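Local coordinates for hypothetical protein (Mus musculus, PDB 1VKB) that probably acts as a gamma-glutamylamine cyclotransferase of the AIG2-like family, releasing 5-oxoproline from gamma-glutamylamines, at residues M13-R24 with V75-E84. Residues are numbered along the deposited sequence; the frame is centred on the assembly and turned at random.
With FMT (formic acid), chain C; FMT (formic acid), chain D.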
loop_
_atom_site.group_PDB
_atom_site.type_symbol
_atom_site.label_atom_id
_atom_site.label_comp_id
_atom_site.label_asym_id
_atom_site.label_seq_id
_atom_site.Cartn_x
_atom_site.Cartn_y
_atom_site.Cartn_z
ATOM N N MET A 13 7.932 11.504 13.301
ATOM C CA MET A 13 7.562 10.233 12.693
ATOM C C MET A 13 6.927 10.596 11.355
ATOM O O MET A 13 6.959 11.780 10.951
ATOM C CB MET A 13 6.540 9.562 13.623
ATOM C CG MET A 13 7.038 9.346 15.054
ATOM S SD MET A 13 8.257 8.044 15.041
ATOM C CE MET A 13 9.269 8.440 16.481
ATOM N N ALA A 14 6.309 9.611 10.699
ATOM C CA ALA A 14 5.572 9.851 9.465
ATOM C C ALA A 14 4.403 8.912 9.330
ATOM O O ALA A 14 4.543 7.702 9.569
ATOM C CB ALA A 14 6.480 9.640 8.281
ATOM N N HIS A 15 3.277 9.434 8.859
ATOM C CA HIS A 15 2.131 8.609 8.561
ATOM C C HIS A 15 2.264 7.963 7.196
ATOM O O HIS A 15 2.653 8.630 6.242
ATOM C CB HIS A 15 0.839 9.418 8.611
ATOM C CG HIS A 15 0.381 9.734 10.014
ATOM N ND1 HIS A 15 0.045 11.005 10.426
ATOM C CD2 HIS A 15 0.240 8.942 11.100
ATOM C CE1 HIS A 15 -0.301 10.981 11.706
ATOM N NE2 HIS A 15 -0.181 9.738 12.141
ATOM N N ILE A 16 1.966 6.667 7.141
ATOM C CA ILE A 16 1.860 5.930 5.904
ATOM C C ILE A 16 0.526 5.241 5.825
ATOM O O ILE A 16 -0.120 4.974 6.853
ATOM C CB ILE A 16 3.010 4.898 5.726
ATOM C CG1 ILE A 16 2.903 3.689 6.699
ATOM C CG2 ILE A 16 4.417 5.563 5.840
ATOM C CD1 ILE A 16 3.872 2.625 6.303
ATOM N N PHE A 17 0.121 4.939 4.599
ATOM C CA PHE A 17 -1.115 4.233 4.326
ATOM C C PHE A 17 -0.756 3.054 3.429
ATOM O O PHE A 17 -0.192 3.236 2.372
ATOM C CB PHE A 17 -2.066 5.171 3.632
ATOM C CG PHE A 17 -3.335 4.541 3.125
ATOM C CD1 PHE A 17 -4.422 4.350 3.959
ATOM C CD2 PHE A 17 -3.463 4.237 1.790
ATOM C CE1 PHE A 17 -5.614 3.823 3.443
ATOM C CE2 PHE A 17 -4.647 3.716 1.298
ATOM C CZ PHE A 17 -5.701 3.537 2.111
ATOM N N VAL A 18 -1.052 1.867 3.925
ATOM C CA VAL A 18 -0.793 0.604 3.243
ATOM C C VAL A 18 -2.108 -0.046 2.824
ATOM O O VAL A 18 -3.098 -0.081 3.571
ATOM C CB VAL A 18 0.109 -0.339 4.060
ATOM C CG1 VAL A 18 1.469 0.334 4.273
ATOM C CG2 VAL A 18 -0.499 -0.784 5.347
ATOM N N TYR A 19 -2.108 -0.516 1.591
ATOM C CA TYR A 19 -3.315 -1.057 0.952
ATOM C C TYR A 19 -3.124 -2.500 0.516
ATOM O O TYR A 19 -4.091 -3.142 0.152
ATOM C CB TYR A 19 -3.696 -0.215 -0.274
ATOM C CG TYR A 19 -2.583 -0.132 -1.282
ATOM C CD1 TYR A 19 -2.401 -1.131 -2.232
ATOM C CD2 TYR A 19 -1.712 0.954 -1.279
ATOM C CE1 TYR A 19 -1.352 -1.066 -3.112
ATOM C CE2 TYR A 19 -0.665 1.011 -2.126
ATOM C CZ TYR A 19 -0.491 -0.013 -3.067
ATOM O OH TYR A 19 0.543 0.037 -3.976
ATOM N N GLY A 20 -1.875 -2.981 0.491
ATOM C CA GLY A 20 -1.585 -4.252 -0.101
ATOM C C GLY A 20 -1.107 -5.295 0.868
ATOM O O GLY A 20 -1.737 -5.606 1.903
ATOM N N THR A 21 -0.010 -5.940 0.473
ATOM C CA THR A 21 0.512 -7.103 1.244
ATOM C C THR A 21 1.026 -6.702 2.618
ATOM O O THR A 21 1.291 -7.564 3.460
ATOM C CB THR A 21 1.627 -7.854 0.500
ATOM O OG1 THR A 21 2.802 -7.037 0.404
ATOM C CG2 THR A 21 1.230 -8.175 -0.897
ATOM N N LEU A 22 1.222 -5.402 2.820
ATOM C CA LEU A 22 1.656 -4.859 4.118
ATOM C C LEU A 22 0.589 -4.715 5.194
ATOM O O LEU A 22 0.928 -4.549 6.367
ATOM C CB LEU A 22 2.411 -3.531 3.950
ATOM C CG LEU A 22 3.717 -3.622 3.162
ATOM C CD1 LEU A 22 4.224 -2.214 2.848
ATOM C CD2 LEU A 22 4.771 -4.386 3.886
ATOM N N LYS A 23 -0.685 -4.781 4.821
ATOM C CA LYS A 23 -1.781 -4.696 5.760
ATOM C C LYS A 23 -1.802 -5.843 6.772
ATOM O O LYS A 23 -1.346 -6.962 6.486
ATOM C CB LYS A 23 -3.125 -4.720 5.037
ATOM C CG LYS A 23 -3.455 -3.497 4.167
ATOM C CD LYS A 23 -4.965 -3.483 3.759
ATOM C CE LYS A 23 -5.363 -4.710 2.937
ATOM N NZ LYS A 23 -6.821 -4.643 2.528
ATOM N N ARG A 24 -2.414 -5.581 7.930
ATOM C CA ARG A 24 -2.723 -6.640 8.897
ATOM C C ARG A 24 -3.389 -7.784 8.186
ATOM O O ARG A 24 -4.259 -7.593 7.347
ATOM C CB ARG A 24 -3.641 -6.139 10.002
ATOM C CG ARG A 24 -2.926 -5.273 11.023
ATOM C CD ARG A 24 -3.816 -4.803 12.133
ATOM N NE ARG A 24 -3.016 -4.281 13.241
ATOM C CZ ARG A 24 -3.557 -3.831 14.369
ATOM N NH1 ARG A 24 -4.872 -3.809 14.509
ATOM N NH2 ARG A 24 -2.792 -3.377 15.338
ATOM N N VAL A 75 -9.483 3.711 -2.525
ATOM C CA VAL A 75 -8.878 2.431 -2.109
ATOM C C VAL A 75 -8.750 2.410 -0.583
ATOM O O VAL A 75 -8.273 3.374 0.009
ATOM C CB VAL A 75 -7.538 2.224 -2.795
ATOM C CG1 VAL A 75 -6.756 1.059 -2.204
ATOM C CG2 VAL A 75 -7.763 1.958 -4.300
ATOM N N THR A 76 -9.187 1.319 0.044
ATOM C CA THR A 76 -9.175 1.194 1.497
ATOM C C THR A 76 -7.828 0.648 1.956
ATOM O O THR A 76 -7.107 -0.038 1.207
ATOM C CB THR A 76 -10.339 0.254 2.009
ATOM O OG1 THR A 76 -10.162 -1.072 1.511
ATOM C CG2 THR A 76 -11.675 0.676 1.476
ATOM N N GLY A 77 -7.498 0.917 3.208
ATOM C CA GLY A 77 -6.239 0.443 3.752
ATOM C C GLY A 77 -6.108 0.879 5.177
ATOM O O GLY A 77 -7.093 1.234 5.849
ATOM N N GLU A 78 -4.874 0.807 5.639
ATOM C CA GLU A 78 -4.576 1.022 7.032
ATOM C C GLU A 78 -3.560 2.146 7.171
ATOM O O GLU A 78 -2.593 2.248 6.422
ATOM C CB GLU A 78 -4.048 -0.248 7.666
ATOM C CG GLU A 78 -5.107 -1.348 7.727
ATOM C CD GLU A 78 -4.558 -2.667 8.158
ATOM O OE1 GLU A 78 -3.317 -2.861 8.198
ATOM O OE2 GLU A 78 -5.397 -3.512 8.434
ATOM N N ILE A 79 -3.782 2.949 8.193
ATOM C CA ILE A 79 -2.862 4.042 8.565
ATOM C C ILE A 79 -1.940 3.620 9.691
ATOM O O ILE A 79 -2.398 3.137 10.736
ATOM C CB ILE A 79 -3.657 5.275 8.961
ATOM C CG1 ILE A 79 -4.648 5.672 7.841
ATOM C CG2 ILE A 79 -2.730 6.412 9.324
ATOM C CD1 ILE A 79 -5.683 6.677 8.296
ATOM N N TYR A 80 -0.634 3.826 9.478
ATOM C CA TYR A 80 0.383 3.596 10.519
ATOM C C TYR A 80 1.171 4.844 10.748
ATOM O O TYR A 80 1.347 5.639 9.836
ATOM C CB TYR A 80 1.384 2.485 10.101
ATOM C CG TYR A 80 0.741 1.132 10.095
ATOM C CD1 TYR A 80 -0.082 0.759 9.049
ATOM C CD2 TYR A 80 0.961 0.234 11.121
ATOM C CE1 TYR A 80 -0.706 -0.474 9.035
ATOM C CE2 TYR A 80 0.324 -1.004 11.130
ATOM C CZ TYR A 80 -0.505 -1.340 10.069
ATOM O OH TYR A 80 -1.171 -2.542 10.046
ATOM N N GLU A 81 1.683 5.006 11.957
ATOM C CA GLU A 81 2.708 6.010 12.210
ATOM C C GLU A 81 4.035 5.265 12.310
ATOM O O GLU A 81 4.152 4.335 13.128
ATOM C CB GLU A 81 2.390 6.821 13.472
ATOM C CG GLU A 81 3.318 7.991 13.610
ATOM C CD GLU A 81 2.975 8.935 14.751
ATOM O OE1 GLU A 81 2.622 8.458 15.841
ATOM O OE2 GLU A 81 3.089 10.160 14.558
ATOM N N VAL A 82 5.028 5.644 11.483
ATOM C CA VAL A 82 6.314 4.920 11.441
ATOM C C VAL A 82 7.473 5.878 11.721
ATOM O O VAL A 82 7.351 7.115 11.544
ATOM C CB VAL A 82 6.548 4.191 10.096
ATOM C CG1 VAL A 82 5.339 3.297 9.750
ATOM C CG2 VAL A 82 6.766 5.155 8.968
ATOM N N ASP A 83 8.600 5.324 12.162
ATOM C CA ASP A 83 9.784 6.134 12.293
ATOM C C ASP A 83 10.574 6.170 10.980
ATOM O O ASP A 83 10.259 5.476 10.031
ATOM C CB ASP A 83 10.630 5.730 13.522
ATOM C CG ASP A 83 11.281 4.379 13.420
ATOM O OD1 ASP A 83 11.174 3.663 12.392
ATOM O OD2 ASP A 83 11.948 3.939 14.399
ATOM N N GLU A 84 11.626 6.971 10.959
ATOM C CA GLU A 84 12.400 7.179 9.757
ATOM C C GLU A 84 13.094 5.893 9.297
ATOM O O GLU A 84 13.205 5.645 8.094
ATOM C CB GLU A 84 13.416 8.285 9.992
ATOM C CG GLU A 84 12.754 9.643 10.198
ATOM C CD GLU A 84 12.046 9.813 11.533
ATOM O OE1 GLU A 84 12.281 9.068 12.547
ATOM O OE2 GLU A 84 11.203 10.724 11.570
HETATM C C FMT C . 1.258 -1.685 0.353
HETATM O O1 FMT C . 0.602 -0.649 0.596
HETATM O O2 FMT C . 1.104 -2.845 0.816
HETATM C C FMT D . 0.478 -4.044 13.599
HETATM O O1 FMT D . 0.255 -3.405 14.623
HETATM O O2 FMT D . -0.263 -4.931 13.229
HETATM O O HOH W 1 -6.684 -2.633 0.454
HETATM O O HOH W 2 -8.788 -2.617 3.247
HETATM O O HOH W 3 -6.101 -5.660 7.240
#
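Strands 14-18 and 76-82 pair antiparallel at 154°, with A14, I16 and V18 each exchanging two backbone hydrogen bonds with V82, Y80 and E78, respectively. The pairing shows how a regular strand can deliver its following loop to a bound ligand. Around E78, CG lies beside the backbone N (chi1 -67°) and the chain then extends, bringing the carboxylate to the turn's end, at R24. There OE1 accepts R24 N at 2.9 Å and Y80 OH at 2.8 Å, from opposite faces of the carboxylate plane. A leucine here would probably leave R24 N and the Y80 hydroxyl less well held, without their shared acceptor. V18 CG2 packs against Y80 CE1 at 3.7 Å. On the other face, F17 brings CZ to 3.3 Å from V75 O and CE1 to 3.5 Å from G77 CA, where no side chain obstructs it. One of two formic acids, probably from the crystallisation liquor, is held by Y19 N and L22 N and weakly by G20 N, a site consistent with the family's substrate pocket. Strand 76-82 is flanked by 14-18 and 40-48; helix 30-33 covers I16 and Y80 through M32, and strand 121-129 bonds to H15 and F17 through F125's backbone and packs on F17 and I79.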